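Long-range contacts in homocysteine S-methyltransferase (Escherichia coli, PDB 5DMM), which catalyses methyl transfer from S-methylmethionine, or less efficiently S-adenosylmethionine, to homocysteine, yielding methionine with the help of zinc: residues A[20-25]-A[296-301]; A[25-30]-A[49-54]. One frame throughout, in Å; residues are numbered along the deposited sequence.

Overall arrangement
Both contacts use helix 24-29 and share Thr25, and contact 2 is nested along the chain inside the long loop that contact 1 closes. Contact 1 joins residues 20-25 to 296-301 at the surface, close to the zinc and homocysteine site; its chemistry is that of loops, with threonine hydroxyls and backbone groups paired by hydrogen bonds. Contact 2, between 25-30 and 49-54, lies farther from the centre of the chain and away from the annotated sites. Partly buried, it combines an apolar helix-helix seam with a cluster of charges. The centres of the two contacts are about 10 Å apart, and Met23 of contact 1 packs against Ile51 and Val54 of contact 2.

Contact 1. Residues A[20-25]-A[296-301]; sequences DGAMAT and CRTTPA. With BME (beta-mercaptoethanol), chain E.
At Gly21 the backbone passes close to Thr298, with CA 3.4 Å from Thr298 OG1; a beta carbon here would collide with that hydroxyl. Ala22 N donates to Thr298 OG1 over 3.1 Å (153° at the hydrogen). The hydroxyl, set between its own backbone N and carbonyl carbon, also hydrogen-bonds to Cys295 O, so one side chain ties the 20-25 loop to a zinc ligand's backbone. Ala22 CB rests 3.3 Å from Thr298 O. Thr25, on helix 24-29, donates from OG1 to the same Thr298 O at 2.9 Å, in the carbonyl plane, while its CG2 lies 3.6 Å from Arg297 CA. Thr299 CG2 packs 3.7 Å from Thr25 OG1, the side chains crossing at about a right angle, and Thr299 is the N-cap of helix 300-309, its OG1 accepting from Ala301 N. Cys296 SG is joined to S2 of a beta-mercaptoethanol, probably from the crystallisation liquor, by a 2.0 Å disulfide, and the adduct's O1 accepts from Arg297 N. Cys296 is a predicted zinc ligand, whereas Cys295 binds the metal seen here. The contact thus joins the loops that follow the first and last strands of a TIM barrel, beside its zinc-homocysteine site.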
loop_
_atom_site.group_PDB
_atom_site.type_symbol
_atom_site.label_atom_id
_atom_site.label_comp_id
_atom_site.label_asym_id
_atom_site.label_seq_id
_atom_site.Cartn_x
_atom_site.Cartn_y
_atom_site.Cartn_z
ATOM N N ASP A 20 4.183 7.195 -2.331
ATOM C CA ASP A 20 4.044 7.519 -3.737
ATOM C C ASP A 20 2.572 7.712 -4.050
ATOM O O ASP A 20 1.758 7.883 -3.144
ATOM C CB ASP A 20 4.658 6.421 -4.622
ATOM C CG ASP A 20 3.998 5.068 -4.428
ATOM O OD1 ASP A 20 3.131 4.914 -3.538
ATOM O OD2 ASP A 20 4.364 4.139 -5.179
ATOM N N GLY A 21 2.234 7.666 -5.331
ATOM C CA GLY A 21 0.854 7.798 -5.759
ATOM C C GLY A 21 0.499 6.695 -6.735
ATOM O O GLY A 21 1.219 5.698 -6.835
ATOM N N ALA A 22 -0.581 6.888 -7.488
ATOM C CA ALA A 22 -1.075 5.841 -8.378
ATOM C C ALA A 22 -0.091 5.493 -9.503
ATOM O O ALA A 22 0.590 6.353 -10.064
ATOM C CB ALA A 22 -2.427 6.248 -8.967
ATOM N N MET A 23 -0.052 4.210 -9.830
ATOM C CA MET A 23 0.779 3.669 -10.895
ATOM C C MET A 23 0.045 3.807 -12.228
ATOM O O MET A 23 0.634 4.202 -13.239
ATOM C CB MET A 23 1.118 2.199 -10.566
ATOM C CG MET A 23 1.769 1.359 -11.652
ATOM S SD MET A 23 3.376 1.982 -12.163
ATOM C CE MET A 23 4.405 1.742 -10.709
ATOM N N ALA A 24 -1.254 3.519 -12.205
ATOM C CA ALA A 24 -2.072 3.427 -13.421
ATOM C C ALA A 24 -2.105 4.707 -14.254
ATOM O O ALA A 24 -1.978 4.650 -15.481
ATOM C CB ALA A 24 -3.493 3.024 -13.054
ATOM N N THR A 25 -2.299 5.849 -13.590
ATOM C CA THR A 25 -2.351 7.144 -14.273
ATOM C C THR A 25 -1.122 7.358 -15.139
ATOM O O THR A 25 -1.217 7.748 -16.304
ATOM C CB THR A 25 -2.452 8.320 -13.272
ATOM O OG1 THR A 25 -1.436 8.183 -12.267
ATOM C CG2 THR A 25 -3.803 8.340 -12.599
ATOM N N CYS A 296 -5.985 6.558 -5.800
ATOM C CA CYS A 296 -6.542 6.571 -7.159
ATOM C C CYS A 296 -6.536 7.947 -7.800
ATOM O O CYS A 296 -6.930 8.940 -7.184
ATOM C CB CYS A 296 -7.972 6.018 -7.160
ATOM S SG CYS A 296 -8.092 4.212 -7.017
ATOM N N ARG A 297 -6.049 7.979 -9.039
ATOM C CA ARG A 297 -6.019 9.172 -9.894
ATOM C C ARG A 297 -5.008 10.224 -9.441
ATOM O O ARG A 297 -4.931 11.308 -10.019
ATOM C CB ARG A 297 -7.417 9.789 -10.005
ATOM C CG ARG A 297 -8.433 8.837 -10.621
ATOM C CD ARG A 297 -9.792 9.479 -10.795
ATOM N NE ARG A 297 -10.249 10.133 -9.574
ATOM C CZ ARG A 297 -10.825 9.508 -8.551
ATOM N NH1 ARG A 297 -11.201 10.203 -7.484
ATOM N NH2 ARG A 297 -11.021 8.196 -8.587
ATOM N N THR A 298 -4.212 9.905 -8.425
ATOM C CA THR A 298 -3.104 10.779 -8.069
ATOM C C THR A 298 -1.925 10.488 -8.984
ATOM O O THR A 298 -1.858 9.447 -9.644
ATOM C CB THR A 298 -2.683 10.627 -6.601
ATOM O OG1 THR A 298 -2.147 9.316 -6.387
ATOM C CG2 THR A 298 -3.884 10.850 -5.706
ATOM N N THR A 299 -1.011 11.443 -9.049
ATOM C CA THR A 299 0.122 11.370 -9.952
ATOM C C THR A 299 1.316 11.966 -9.201
ATOM O O THR A 299 1.160 12.453 -8.071
ATOM C CB THR A 299 -0.146 12.164 -11.261
ATOM O OG1 THR A 299 -0.024 13.556 -10.982
ATOM C CG2 THR A 299 -1.537 11.894 -11.814
ATOM N N PRO A 300 2.513 11.947 -9.811
ATOM C CA PRO A 300 3.644 12.589 -9.130
ATOM C C PRO A 300 3.445 14.085 -8.849
ATOM O O PRO A 300 4.200 14.651 -8.044
ATOM C CB PRO A 300 4.793 12.375 -10.112
ATOM C CG PRO A 300 4.452 11.055 -10.772
ATOM C CD PRO A 300 2.955 11.107 -10.942
ATOM N N ALA A 301 2.461 14.717 -9.487
ATOM C CA ALA A 301 2.169 16.131 -9.213
ATOM C C ALA A 301 1.685 16.307 -7.775
ATOM O O ALA A 301 2.037 17.281 -7.113
ATOM C CB ALA A 301 1.140 16.675 -10.186
HETATM C C1 BME E . -5.687 4.199 -10.376
HETATM C C2 BME E . -6.930 4.010 -9.515
HETATM O O1 BME E . -5.569 5.541 -10.793
HETATM S S2 BME E . -6.543 3.246 -7.915
#

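Contact 2. Residues A[25-30]-A[49-54]; sequences TELEAR and ELIREV
Helices 24-29 and 48-61 meet where Leu27 reaches across to the second helix. The axes of residues 25-29 and 49-54 approach to 9.8 Å, with their N-to-C directions 124° apart. Leu27, with CG beside its backbone N and anti to the carbonyl carbon, sends CD2 to 3.8 Å from Leu50 CB. The same methyl meets Val54 CG2, and CD1 lies more loosely against Ile51 CG1; Trp39 of helix 39-46 also touches Leu27. Val54 forms the other half of this tight seam, its CG2 3.6 Å from Glu26 CB as the two side chains slide past each other in opposite directions.

Toward solvent the packing gives way to long, charged side chains. Arg30, just past the helical residues, stretches from CG to NE over the contact, and its CD is a loose 4.2 Å from Leu50 CD2. Glu26 bends at chi2 (-93°), bringing OE1 to the edge of the guanidinium, almost in its plane. Arg30 grips Glu26 OE1 side-on with NE and NH2, NH2 lying 3.0 Å from OE1 on its syn lone-pair side. Glu53 CB lies over one face of the guanidinium, while Glu53 OE1 sits 3.4 Å from Arg30 NH1 but well out of the plane, an attraction of charges alone. The carboxylate and guanidinium planes are turned 79° apart. An alanine in place of Glu26 would probably leave the Arg30 guanidinium less firmly oriented, since both in-plane bonds to OE1 would be lost.

Asp57, also on helix 48-61, forms a further salt bridge with Arg30 NH2 and stands close to Glu26 OE1. Arg30 thus faces three carboxylates, one of which, Glu53, also has a long salt bridge to Arg52, and the guanidinium probably offsets the repulsion between Glu26 and Asp57.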
loop_
_atom_site.group_PDB
_atom_site.type_symbol
_atom_site.label_atom_id
_atom_site.label_comp_id
_atom_site.label_asym_id
_atom_site.label_seq_id
_atom_site.Cartn_x
_atom_site.Cartn_y
_atom_site.Cartn_z
ATOM N N THR A 25 -2.299 5.849 -13.590
ATOM C CA THR A 25 -2.351 7.144 -14.273
ATOM C C THR A 25 -1.122 7.358 -15.139
ATOM O O THR A 25 -1.217 7.748 -16.304
ATOM C CB THR A 25 -2.452 8.320 -13.272
ATOM O OG1 THR A 25 -1.436 8.183 -12.267
ATOM C CG2 THR A 25 -3.803 8.340 -12.599
ATOM N N GLU A 26 0.033 7.087 -14.550
ATOM C CA GLU A 26 1.311 7.319 -15.193
ATOM C C GLU A 26 1.567 6.340 -16.329
ATOM O O GLU A 26 2.121 6.716 -17.355
ATOM C CB GLU A 26 2.433 7.241 -14.158
ATOM C CG GLU A 26 2.685 8.567 -13.448
ATOM C CD GLU A 26 3.762 9.389 -14.137
ATOM O OE1 GLU A 26 4.641 8.786 -14.795
ATOM O OE2 GLU A 26 3.739 10.634 -14.023
ATOM N N LEU A 27 1.169 5.087 -16.147
ATOM C CA LEU A 27 1.352 4.095 -17.214
ATOM C C LEU A 27 0.484 4.431 -18.416
ATOM O O LEU A 27 0.929 4.343 -19.569
ATOM C CB LEU A 27 1.028 2.694 -16.706
ATOM C CG LEU A 27 2.012 2.110 -15.699
ATOM C CD1 LEU A 27 1.550 0.720 -15.237
ATOM C CD2 LEU A 27 3.408 2.016 -16.315
ATOM N N GLU A 28 -0.759 4.810 -18.146
ATOM C CA GLU A 28 -1.673 5.230 -19.203
ATOM C C GLU A 28 -1.181 6.463 -19.966
ATOM O O GLU A 28 -1.321 6.541 -21.194
ATOM C CB GLU A 28 -3.054 5.504 -18.613
ATOM C CG GLU A 28 -3.759 4.258 -18.124
ATOM C CD GLU A 28 -5.207 4.522 -17.799
ATOM O OE1 GLU A 28 -5.518 5.668 -17.401
ATOM O OE2 GLU A 28 -6.033 3.594 -17.955
ATOM N N ALA A 29 -0.615 7.429 -19.245
ATOM C CA ALA A 29 -0.037 8.608 -19.887
ATOM C C ALA A 29 1.093 8.220 -20.844
ATOM O O ALA A 29 1.325 8.895 -21.844
ATOM C CB ALA A 29 0.476 9.592 -18.838
ATOM N N ARG A 30 1.790 7.127 -20.534
ATOM C CA ARG A 30 2.908 6.670 -21.349
ATOM C C ARG A 30 2.452 5.704 -22.442
ATOM O O ARG A 30 3.274 5.139 -23.160
ATOM C CB ARG A 30 3.982 6.032 -20.459
ATOM C CG ARG A 30 4.611 7.055 -19.479
ATOM C CD ARG A 30 5.666 6.461 -18.540
ATOM N NE ARG A 30 5.962 7.356 -17.412
ATOM C CZ ARG A 30 7.025 8.156 -17.333
ATOM N NH1 ARG A 30 7.919 8.178 -18.308
ATOM N NH2 ARG A 30 7.196 8.937 -16.274
ATOM N N GLU A 49 9.884 -1.900 -17.926
ATOM C CA GLU A 49 10.677 -0.684 -17.848
ATOM C C GLU A 49 9.798 0.542 -17.578
ATOM O O GLU A 49 10.259 1.525 -16.994
ATOM C CB GLU A 49 11.486 -0.494 -19.127
ATOM C CG GLU A 49 10.660 -0.092 -20.336
ATOM C CD GLU A 49 9.882 -1.244 -20.972
ATOM O OE1 GLU A 49 10.193 -2.435 -20.696
ATOM O OE2 GLU A 49 8.955 -0.938 -21.763
ATOM N N LEU A 50 8.529 0.492 -17.971
ATOM C CA LEU A 50 7.654 1.633 -17.713
ATOM C C LEU A 50 7.277 1.680 -16.234
ATOM O O LEU A 50 7.171 2.753 -15.665
ATOM C CB LEU A 50 6.399 1.591 -18.584
ATOM C CG LEU A 50 6.634 1.791 -20.087
ATOM C CD1 LEU A 50 5.313 1.758 -20.825
ATOM C CD2 LEU A 50 7.369 3.109 -20.358
ATOM N N ILE A 51 7.091 0.521 -15.614
ATOM C CA ILE A 51 6.819 0.475 -14.171
ATOM C C ILE A 51 8.005 1.036 -13.381
ATOM O O ILE A 51 7.835 1.825 -12.436
ATOM C CB ILE A 51 6.495 -0.966 -13.722
ATOM C CG1 ILE A 51 5.121 -1.380 -14.260
ATOM C CG2 ILE A 51 6.525 -1.091 -12.198
ATOM C CD1 ILE A 51 4.760 -2.850 -13.943
ATOM N N ARG A 52 9.207 0.632 -13.774
ATOM C CA ARG A 52 10.424 1.140 -13.152
ATOM C C ARG A 52 10.531 2.659 -13.329
ATOM O O ARG A 52 10.914 3.373 -12.395
ATOM C CB ARG A 52 11.649 0.438 -13.750
ATOM C CG ARG A 52 12.999 0.869 -13.200
ATOM C CD ARG A 52 14.083 0.632 -14.265
ATOM N NE ARG A 52 13.911 1.579 -15.375
ATOM C CZ ARG A 52 14.040 1.289 -16.672
ATOM N NH1 ARG A 52 14.357 0.064 -17.072
ATOM N NH2 ARG A 52 13.848 2.238 -17.578
ATOM N N GLU A 53 10.184 3.145 -14.521
ATOM C CA GLU A 53 10.220 4.581 -14.802
ATOM C C GLU A 53 9.250 5.349 -13.899
ATOM O O GLU A 53 9.564 6.437 -13.409
ATOM C CB GLU A 53 9.907 4.841 -16.279
ATOM C CG GLU A 53 11.070 4.488 -17.206
ATOM C CD GLU A 53 10.764 4.708 -18.689
ATOM O OE1 GLU A 53 9.881 5.536 -19.004
ATOM O OE2 GLU A 53 11.413 4.045 -19.539
ATOM N N VAL A 54 8.064 4.790 -13.679
ATOM C CA VAL A 54 7.092 5.466 -12.825
ATOM C C VAL A 54 7.574 5.515 -11.376
ATOM O O VAL A 54 7.412 6.539 -10.700
ATOM C CB VAL A 54 5.713 4.789 -12.885
ATOM C CG1 VAL A 54 4.782 5.426 -11.845
ATOM C CG2 VAL A 54 5.128 4.919 -14.284
#